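Local coordinates for protein putative N-acetylmuramoyl-L-alanine amidase,autolysin cwp6 (Peptoclostridium difficile, PDB 5J72) that probably cleaves the amide bond between N-acetylmuramoyl and L-alanine in peptidoglycan as a zinc-dependent autolysin, anchored to the cell wall by CWB2 modules, at residues G473-K478 and A605-K610; I529-S534 and S611-L616; N539-Y544 and K564-K569. All coordinates share one frame; numbering follows the deposited sequence.

Contact 1. Residues G473-K478 and A605-K610; sequences GGAQEK and AFIDNK. With ZN (zinc ion), chain I.
With CG1 swung anti to the backbone N (chi1 -154°) and CD1 extended beyond it (chi2 165°), I607 reaches across to the junction where strand 475-476 passes into helix 477-494. Its tip lies against backbone there: CD1 is 3.5 Å from E477 N and 3.7 Å from Q476 C. Further back along the same branch, I607 CG1 lies 3.9 Å from CB of A475, the one methyl that this short strand turns toward the isoleucine. No hydrogen bond crosses between the segments; the join is the buried branch of I607 against A475 and the backbone of Q476 and E477. I607 itself sits in a type I beta turn, F606 to N609, closed by N609 N to F606 O and lying where strand 599-606 leaves the central sheet of the amidase_3 catalytic domain. Q476 is the N-cap residue of helix 477-494, and E477, in its first turn, is a zinc ligand. The fully extended E477 chain (chi1 -179°) carries OE1 to 2.2 Å from the zinc ion, with H460 and H530 as the other protein ligands. OE1 also accepts a hydrogen bond from Y531 N. The second oxygen, OE2, is held by A467 N and by a zinc-bound water at 2.7 Å from OE2.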
loop_
_atom_site.group_PDB
_atom_site.type_symbol
_atom_site.label_atom_id
_atom_site.label_comp_id
_atom_site.label_asym_id
_atom_site.label_seq_id
_atom_site.Cartn_x
_atom_site.Cartn_y
_atom_site.Cartn_z
ATOM N N GLY A 473 23.968 12.609 11.628
ATOM C CA GLY A 473 23.940 11.285 12.241
ATOM C C GLY A 473 24.669 10.220 11.440
ATOM O O GLY A 473 24.429 9.033 11.632
ATOM N N GLY A 474 25.600 10.628 10.552
ATOM C CA GLY A 474 26.298 9.650 9.720
ATOM C C GLY A 474 25.640 9.702 8.351
ATOM O O GLY A 474 24.409 9.593 8.212
ATOM N N ALA A 475 26.447 9.875 7.341
ATOM C CA ALA A 475 25.915 10.000 6.013
ATOM C C ALA A 475 26.768 9.251 5.046
ATOM O O ALA A 475 28.023 9.270 5.120
ATOM C CB ALA A 475 25.883 11.504 5.621
ATOM N N GLN A 476 26.082 8.570 4.113
ATOM C CA GLN A 476 26.738 7.827 3.057
ATOM C C GLN A 476 26.190 8.330 1.751
ATOM O O GLN A 476 24.963 8.345 1.576
ATOM C CB GLN A 476 26.425 6.336 3.183
ATOM C CG GLN A 476 27.219 5.672 4.323
ATOM C CD GLN A 476 26.919 4.202 4.329
ATOM O OE1 GLN A 476 25.841 3.778 4.764
ATOM N NE2 GLN A 476 27.829 3.385 3.819
ATOM N N GLU A 477 27.066 8.711 0.814
ATOM C CA GLU A 477 26.615 9.198 -0.489
ATOM C C GLU A 477 25.600 8.214 -1.170
ATOM O O GLU A 477 24.590 8.674 -1.744
ATOM C CB GLU A 477 27.838 9.398 -1.396
ATOM C CG GLU A 477 27.479 9.925 -2.797
ATOM C CD GLU A 477 28.716 10.130 -3.679
ATOM O OE1 GLU A 477 28.553 10.556 -4.827
ATOM O OE2 GLU A 477 29.846 9.844 -3.232
ATOM N N LYS A 478 25.869 6.891 -1.146
ATOM C CA LYS A 478 24.983 5.926 -1.827
ATOM C C LYS A 478 23.535 5.968 -1.307
ATOM O O LYS A 478 22.591 5.668 -2.061
ATOM C CB LYS A 478 25.550 4.485 -1.726
ATOM C CG LYS A 478 25.400 3.837 -0.326
ATOM C CD LYS A 478 25.633 2.288 -0.453
ATOM C CE LYS A 478 25.898 1.605 0.876
ATOM N NZ LYS A 478 25.760 0.107 0.704
ATOM N N ALA A 605 25.474 18.552 -3.404
ATOM C CA ALA A 605 25.992 19.302 -2.274
ATOM C C ALA A 605 27.208 18.524 -1.743
ATOM O O ALA A 605 27.456 17.393 -2.195
ATOM C CB ALA A 605 24.926 19.357 -1.191
ATOM N N PHE A 606 27.979 19.137 -0.817
ATOM C CA PHE A 606 29.138 18.476 -0.210
ATOM C C PHE A 606 28.591 17.776 0.964
ATOM O O PHE A 606 28.096 18.423 1.880
ATOM C CB PHE A 606 30.236 19.492 0.215
ATOM C CG PHE A 606 31.139 19.832 -0.949
ATOM C CD1 PHE A 606 30.658 20.549 -2.034
ATOM C CD2 PHE A 606 32.441 19.363 -0.996
ATOM C CE1 PHE A 606 31.457 20.787 -3.140
ATOM C CE2 PHE A 606 33.237 19.604 -2.111
ATOM C CZ PHE A 606 32.736 20.314 -3.175
ATOM N N ILE A 607 28.670 16.426 0.955
ATOM C CA ILE A 607 28.109 15.608 2.045
ATOM C C ILE A 607 28.923 15.742 3.366
ATOM O O ILE A 607 28.429 15.326 4.420
ATOM C CB ILE A 607 28.030 14.108 1.576
ATOM C CG1 ILE A 607 26.916 13.388 2.365
ATOM C CG2 ILE A 607 29.401 13.367 1.767
ATOM C CD1 ILE A 607 26.562 12.058 1.707
ATOM N N ASP A 608 30.132 16.347 3.295
ATOM C CA ASP A 608 31.017 16.587 4.458
ATOM C C ASP A 608 31.023 18.088 4.785
ATOM O O ASP A 608 31.896 18.541 5.519
ATOM C CB ASP A 608 32.476 16.115 4.173
ATOM C CG ASP A 608 33.070 16.731 2.896
ATOM O OD1 ASP A 608 34.288 16.550 2.652
ATOM O OD2 ASP A 608 32.307 17.400 2.133
ATOM N N ASN A 609 30.077 18.880 4.242
ATOM C CA ASN A 609 30.030 20.311 4.619
ATOM C C ASN A 609 28.772 20.552 5.482
ATOM O O ASN A 609 27.655 20.339 5.016
ATOM C CB ASN A 609 30.019 21.237 3.405
ATOM C CG ASN A 609 29.911 22.681 3.845
ATOM O OD1 ASN A 609 28.791 23.213 3.979
ATOM N ND2 ASN A 609 31.026 23.368 4.126
ATOM N N LYS A 610 28.947 20.989 6.737
ATOM C CA LYS A 610 27.811 21.194 7.644
ATOM C C LYS A 610 26.767 22.189 7.144
ATOM O O LYS A 610 25.569 21.952 7.314
ATOM C CB LYS A 610 28.314 21.681 9.003
ATOM C CG LYS A 610 27.495 21.055 10.126
ATOM C CD LYS A 610 27.289 21.995 11.301
ATOM C CE LYS A 610 26.309 21.359 12.238
ATOM N NZ LYS A 610 24.944 21.861 11.966
HETATM ZN ZN ZN I . 30.114 10.146 -6.341
HETATM O O HOH W 1 31.969 10.080 -4.905
HETATM O O HOH W 2 31.621 9.876 -7.860
HETATM O O HOH W 3 30.736 12.209 -6.197
#

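Contact 2. Residues I529-S534 and S611-L616; sequences IHYNAS and SDMDKL. With ZN (zinc ion), chain I.
The zinc site of the amidase domain lies at the end of strand 525-532, where H530 binds the metal and the next residue, Y531, turns its side chain toward 611-616 instead. H530 ND1 is 2.2 Å from the zinc ion, which E477, H460 and three waters also bind; one of these waters lies 3.1 Å from Y531 O and can donate to it. The Y531 ring makes the contact to the other segment. L616 comes from the opposite direction and sets its CD1 methyl at the ring edge, in the ring plane, 3.8 Å from Y531 CE1. M613 is bent at chi2 (-69°) and chi3 (110°), which brings its CE methyl obliquely to 4.2 Å from Y531 CD1. Within 611-616, K615 NZ folds back onto S611 O at 2.9 Å, standing above the carbonyl plane. The Y531 OH is hydrogen-bonded to T484 OG1 of helix 477-494, which fixes the far end of the ring. T481 of that helix also touches Y531, while M625 of helix 619-637 packs on both Y531 and L616, so the contact joins strand 525-532 to the end of the short helix 610-614, with helices 477-494 and 619-637 packed around it.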
loop_
_atom_site.group_PDB
_atom_site.type_symbol
_atom_site.label_atom_id
_atom_site.label_comp_id
_atom_site.label_asym_id
_atom_site.label_seq_id
_atom_site.Cartn_x
_atom_site.Cartn_y
_atom_site.Cartn_z
ATOM N N ILE A 529 23.352 11.231 -10.242
ATOM C CA ILE A 529 23.196 12.054 -9.071
ATOM C C ILE A 529 24.197 11.602 -8.049
ATOM O O ILE A 529 24.207 10.426 -7.664
ATOM C CB ILE A 529 21.720 11.925 -8.522
ATOM C CG1 ILE A 529 20.750 12.582 -9.556
ATOM C CG2 ILE A 529 21.548 12.669 -7.178
ATOM C CD1 ILE A 529 19.269 12.385 -9.210
ATOM N N HIS A 530 25.020 12.532 -7.599
ATOM C CA HIS A 530 26.108 12.272 -6.663
ATOM C C HIS A 530 26.194 13.348 -5.573
ATOM O O HIS A 530 25.505 14.367 -5.658
ATOM C CB HIS A 530 27.435 12.259 -7.453
ATOM C CG HIS A 530 27.631 11.003 -8.256
ATOM N ND1 HIS A 530 28.550 10.013 -7.879
ATOM C CD2 HIS A 530 27.012 10.578 -9.395
ATOM C CE1 HIS A 530 28.430 9.049 -8.786
ATOM N NE2 HIS A 530 27.524 9.324 -9.723
ATOM N N TYR A 531 27.012 13.107 -4.524
ATOM C CA TYR A 531 27.253 14.100 -3.470
ATOM C C TYR A 531 28.784 14.317 -3.412
ATOM O O TYR A 531 29.531 13.348 -3.577
ATOM C CB TYR A 531 26.693 13.630 -2.129
ATOM C CG TYR A 531 25.215 13.937 -2.038
ATOM C CD1 TYR A 531 24.756 15.064 -1.364
ATOM C CD2 TYR A 531 24.276 13.134 -2.685
ATOM C CE1 TYR A 531 23.405 15.396 -1.350
ATOM C CE2 TYR A 531 22.919 13.460 -2.673
ATOM C CZ TYR A 531 22.489 14.593 -2.012
ATOM O OH TYR A 531 21.148 14.919 -2.007
ATOM N N ASN A 532 29.246 15.576 -3.252
ATOM C CA ASN A 532 30.683 15.917 -3.252
ATOM C C ASN A 532 31.304 15.746 -1.894
ATOM O O ASN A 532 30.607 15.496 -0.907
ATOM C CB ASN A 532 30.908 17.375 -3.645
ATOM C CG ASN A 532 31.662 17.492 -4.913
ATOM O OD1 ASN A 532 32.609 16.734 -5.120
ATOM N ND2 ASN A 532 31.290 18.373 -5.845
ATOM N N ALA A 533 32.641 15.900 -1.854
ATOM C CA ALA A 533 33.440 15.797 -0.610
ATOM C C ALA A 533 34.829 16.394 -0.891
ATOM O O ALA A 533 35.217 16.510 -2.037
ATOM C CB ALA A 533 33.608 14.319 -0.179
ATOM N N SER A 534 35.535 16.764 0.139
ATOM C CA SER A 534 36.900 17.259 0.077
ATOM C C SER A 534 37.333 17.080 1.549
ATOM O O SER A 534 37.991 16.111 1.887
ATOM C CB SER A 534 36.948 18.707 -0.423
ATOM O OG SER A 534 36.230 19.637 0.374
ATOM N N SER A 611 27.191 23.299 6.561
ATOM C CA SER A 611 26.205 24.268 6.072
ATOM C C SER A 611 25.272 23.625 4.957
ATOM O O SER A 611 24.055 23.796 5.005
ATOM C CB SER A 611 26.927 25.496 5.536
ATOM O OG SER A 611 26.000 26.413 4.971
ATOM N N ASP A 612 25.867 22.878 3.992
ATOM C CA ASP A 612 25.136 22.188 2.915
ATOM C C ASP A 612 24.225 21.130 3.504
ATOM O O ASP A 612 23.037 21.110 3.209
ATOM C CB ASP A 612 26.126 21.509 1.939
ATOM C CG ASP A 612 26.813 22.439 0.969
ATOM O OD1 ASP A 612 27.595 21.948 0.124
ATOM O OD2 ASP A 612 26.566 23.662 1.041
ATOM N N MET A 613 24.783 20.235 4.365
ATOM C CA MET A 613 24.018 19.128 4.966
ATOM C C MET A 613 22.914 19.585 5.903
ATOM O O MET A 613 21.917 18.874 6.073
ATOM C CB MET A 613 24.975 18.178 5.704
ATOM C CG MET A 613 25.867 17.469 4.735
ATOM S SD MET A 613 24.829 16.296 3.767
ATOM C CE MET A 613 24.850 17.056 2.284
ATOM N N ASP A 614 23.077 20.779 6.529
ATOM C CA ASP A 614 22.009 21.308 7.392
ATOM C C ASP A 614 20.712 21.575 6.515
ATOM O O ASP A 614 19.585 21.542 7.022
ATOM C CB ASP A 614 22.478 22.641 8.051
ATOM C CG ASP A 614 23.356 22.430 9.281
ATOM O OD1 ASP A 614 23.468 21.262 9.747
ATOM O OD2 ASP A 614 23.935 23.424 9.777
ATOM N N LYS A 615 20.891 21.840 5.213
ATOM C CA LYS A 615 19.742 22.066 4.343
ATOM C C LYS A 615 19.186 20.714 3.801
ATOM O O LYS A 615 18.189 20.707 3.062
ATOM C CB LYS A 615 20.125 22.976 3.166
ATOM C CG LYS A 615 20.475 24.403 3.599
ATOM C CD LYS A 615 21.304 25.087 2.545
ATOM C CE LYS A 615 21.796 26.427 3.029
ATOM N NZ LYS A 615 23.039 26.270 3.843
ATOM N N LEU A 616 19.827 19.593 4.164
ATOM C CA LEU A 616 19.384 18.252 3.720
ATOM C C LEU A 616 19.267 17.267 4.913
ATOM O O LEU A 616 19.431 16.054 4.746
ATOM C CB LEU A 616 20.404 17.687 2.723
ATOM C CG LEU A 616 20.584 18.513 1.488
ATOM C CD1 LEU A 616 21.915 18.159 0.809
ATOM C CD2 LEU A 616 19.405 18.263 0.588
HETATM ZN ZN ZN I . 30.114 10.146 -6.341
HETATM O O HOH W 3 30.736 12.209 -6.197
HETATM O O HOH W 2 31.621 9.876 -7.860
HETATM O O HOH W 1 31.969 10.080 -4.905
#

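Contact 3. Residues N539-Y544 and K564-K569; sequences NGVEIY and KRILEK
V541 meets I566 and L567 across a beta-alpha-beta unit, in which strand 541-544 is followed by helix 554-569 and then by strand 574-578, parallel to the first in the six-stranded mixed sheet of the amidase domain. Contact comes at the last turns of the helix, with no hydrogen bond between the two segments. On the strand, I543 touches A559, I562 and L563, earlier in the helix. At the start of 564-569, K564 contributes its carbonyl to the helix, accepting from E568 N at 3.0 Å. R565 faces the other way, its NE forming a salt bridge with D635 of helix 619-637. One residue on, I566 points toward the strand, and its CG1 branch, anti to the carbonyl carbon (chi1 -69°), continues extended to CD1, which rests 3.9 Å from V541 CG2. I566 also touches V602 of strand 599-606 and M625 and I629 of helix 619-637, so it packs among strands 541-544 and 599-606 and helix 619-637. L567 follows; its CB is not aimed straight at the strand, yet the end of its side chain comes close enough to put CD2 3.9 Å from V541 CG1. The two methyls of V541 are thus shared out: CG2 to the isoleucine, CG1 to the leucine. E568 makes a salt bridge with R565: its OE1 uses the syn lone pair to receive R565 NH2 at 3.0 Å, nearly in the guanidinium plane, with an N-H...O angle of 159°.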
loop_
_atom_site.group_PDB
_atom_site.type_symbol
_atom_site.label_atom_id
_atom_site.label_comp_id
_atom_site.label_asym_id
_atom_site.label_seq_id
_atom_site.Cartn_x
_atom_site.Cartn_y
_atom_site.Cartn_z
ATOM N N ASN A 539 32.075 23.278 -0.397
ATOM C CA ASN A 539 30.634 23.395 -0.163
ATOM C C ASN A 539 30.027 23.951 -1.449
ATOM O O ASN A 539 30.744 24.570 -2.248
ATOM C CB ASN A 539 30.301 24.313 1.046
ATOM C CG ASN A 539 30.705 25.773 0.834
ATOM O OD1 ASN A 539 31.835 26.150 1.170
ATOM N ND2 ASN A 539 29.874 26.629 0.228
ATOM N N GLY A 540 28.720 23.711 -1.654
ATOM C CA GLY A 540 28.039 24.187 -2.851
ATOM C C GLY A 540 27.642 23.063 -3.798
ATOM O O GLY A 540 27.859 21.878 -3.518
ATOM N N VAL A 541 27.067 23.464 -4.949
ATOM C CA VAL A 541 26.561 22.561 -5.980
ATOM C C VAL A 541 27.290 22.848 -7.298
ATOM O O VAL A 541 27.607 24.013 -7.609
ATOM C CB VAL A 541 25.001 22.787 -6.106
ATOM C CG1 VAL A 541 24.679 24.263 -6.335
ATOM C CG2 VAL A 541 24.427 22.004 -7.288
ATOM N N GLU A 542 27.575 21.790 -8.075
ATOM C CA GLU A 542 28.197 21.904 -9.394
ATOM C C GLU A 542 27.679 20.780 -10.227
ATOM O O GLU A 542 27.290 19.754 -9.675
ATOM C CB GLU A 542 29.725 21.793 -9.317
ATOM C CG GLU A 542 30.177 20.526 -8.580
ATOM C CD GLU A 542 31.709 20.551 -8.313
ATOM O OE1 GLU A 542 32.286 21.676 -8.194
ATOM O OE2 GLU A 542 32.320 19.464 -8.248
ATOM N N ILE A 543 27.655 20.954 -11.516
ATOM C CA ILE A 543 27.184 19.894 -12.364
ATOM C C ILE A 543 28.201 19.749 -13.484
ATOM O O ILE A 543 28.628 20.756 -14.041
ATOM C CB ILE A 543 25.772 20.283 -12.909
ATOM C CG1 ILE A 543 24.779 20.537 -11.686
ATOM C CG2 ILE A 543 25.262 19.182 -13.871
ATOM C CD1 ILE A 543 23.379 20.846 -12.083
ATOM N N TYR A 544 28.562 18.529 -13.842
ATOM C CA TYR A 544 29.456 18.277 -14.957
ATOM C C TYR A 544 28.685 17.996 -16.177
ATOM O O TYR A 544 27.663 17.281 -16.103
ATOM C CB TYR A 544 30.333 17.054 -14.659
ATOM C CG TYR A 544 31.361 17.398 -13.624
ATOM C CD1 TYR A 544 31.104 17.214 -12.283
ATOM C CD2 TYR A 544 32.575 17.992 -13.988
ATOM C CE1 TYR A 544 32.011 17.611 -11.317
ATOM C CE2 TYR A 544 33.482 18.396 -13.031
ATOM C CZ TYR A 544 33.196 18.207 -11.695
ATOM O OH TYR A 544 34.061 18.633 -10.722
ATOM N N LYS A 564 20.125 26.017 -11.810
ATOM C CA LYS A 564 19.188 27.116 -11.495
ATOM C C LYS A 564 18.093 26.583 -10.544
ATOM O O LYS A 564 17.861 27.173 -9.483
ATOM C CB LYS A 564 18.544 27.592 -12.812
ATOM C CG LYS A 564 17.546 28.732 -12.627
ATOM C CD LYS A 564 17.069 29.296 -13.981
ATOM C CE LYS A 564 16.696 30.812 -13.876
ATOM N NZ LYS A 564 15.567 31.196 -14.799
ATOM N N ARG A 565 17.441 25.429 -10.903
ATOM C CA ARG A 565 16.335 24.959 -10.008
ATOM C C ARG A 565 16.811 24.604 -8.616
ATOM O O ARG A 565 16.125 24.895 -7.646
ATOM C CB ARG A 565 15.608 23.798 -10.658
ATOM C CG ARG A 565 14.918 24.212 -11.981
ATOM C CD ARG A 565 13.935 25.405 -11.780
ATOM N NE ARG A 565 13.074 25.438 -12.956
ATOM C CZ ARG A 565 11.952 26.143 -13.033
ATOM N NH1 ARG A 565 11.209 26.086 -14.126
ATOM N NH2 ARG A 565 11.579 26.919 -12.028
ATOM N N ILE A 566 18.005 23.989 -8.486
ATOM C CA ILE A 566 18.457 23.642 -7.155
ATOM C C ILE A 566 18.632 24.898 -6.323
ATOM O O ILE A 566 18.194 24.983 -5.161
ATOM C CB ILE A 566 19.806 22.875 -7.240
ATOM C CG1 ILE A 566 19.548 21.480 -7.863
ATOM C CG2 ILE A 566 20.446 22.762 -5.811
ATOM C CD1 ILE A 566 20.873 20.702 -8.036
ATOM N N LEU A 567 19.304 25.897 -6.936
ATOM C CA LEU A 567 19.577 27.138 -6.231
ATOM C C LEU A 567 18.275 27.889 -5.896
ATOM O O LEU A 567 18.292 28.669 -4.960
ATOM C CB LEU A 567 20.548 27.967 -7.069
ATOM C CG LEU A 567 21.992 27.343 -7.082
ATOM C CD1 LEU A 567 22.883 27.992 -8.147
ATOM C CD2 LEU A 567 22.610 27.532 -5.698
ATOM N N GLU A 568 17.156 27.644 -6.622
ATOM C CA GLU A 568 15.879 28.304 -6.279
ATOM C C GLU A 568 15.399 27.866 -4.886
ATOM O O GLU A 568 14.638 28.613 -4.279
ATOM C CB GLU A 568 14.781 27.996 -7.372
ATOM C CG GLU A 568 15.109 28.733 -8.670
ATOM C CD GLU A 568 14.065 28.566 -9.794
ATOM O OE1 GLU A 568 13.100 27.784 -9.636
ATOM O OE2 GLU A 568 14.236 29.254 -10.862
ATOM N N LYS A 569 15.837 26.687 -4.336
ATOM C CA LYS A 569 15.351 26.224 -3.010
ATOM C C LYS A 569 16.438 26.023 -2.024
ATOM O O LYS A 569 16.163 25.742 -0.874
ATOM C CB LYS A 569 14.642 24.848 -3.079
ATOM C CG LYS A 569 13.489 24.806 -4.025
ATOM C CD LYS A 569 12.260 25.437 -3.432
ATOM C CE LYS A 569 11.607 26.216 -4.539
ATOM N NZ LYS A 569 10.201 26.554 -4.226
#

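How the contacts relate
All three contacts lie in the catalytic amidase domain, roughly 31 to 34 Å from the centre of the chain. Centres of contacts 1 and 2 are about 5 Å apart, those of 2 and 3 about 11 Å, and those of 1 and 3 about 16 Å. Strands 525-532, 599-606 and 541-544 are adjacent in one mixed sheet and tie them together. Along the chain the segments of contacts 1 and 2 alternate, while both segments of contact 3 fall between 529-534 and 605-610. Contacts 1 and 2 each supply a ligand to the same zinc ion; contact 3 packs a helix on the sheet farther from the metal. D612 OD1, 2.7 Å from G540 N, links contacts 2 and 3.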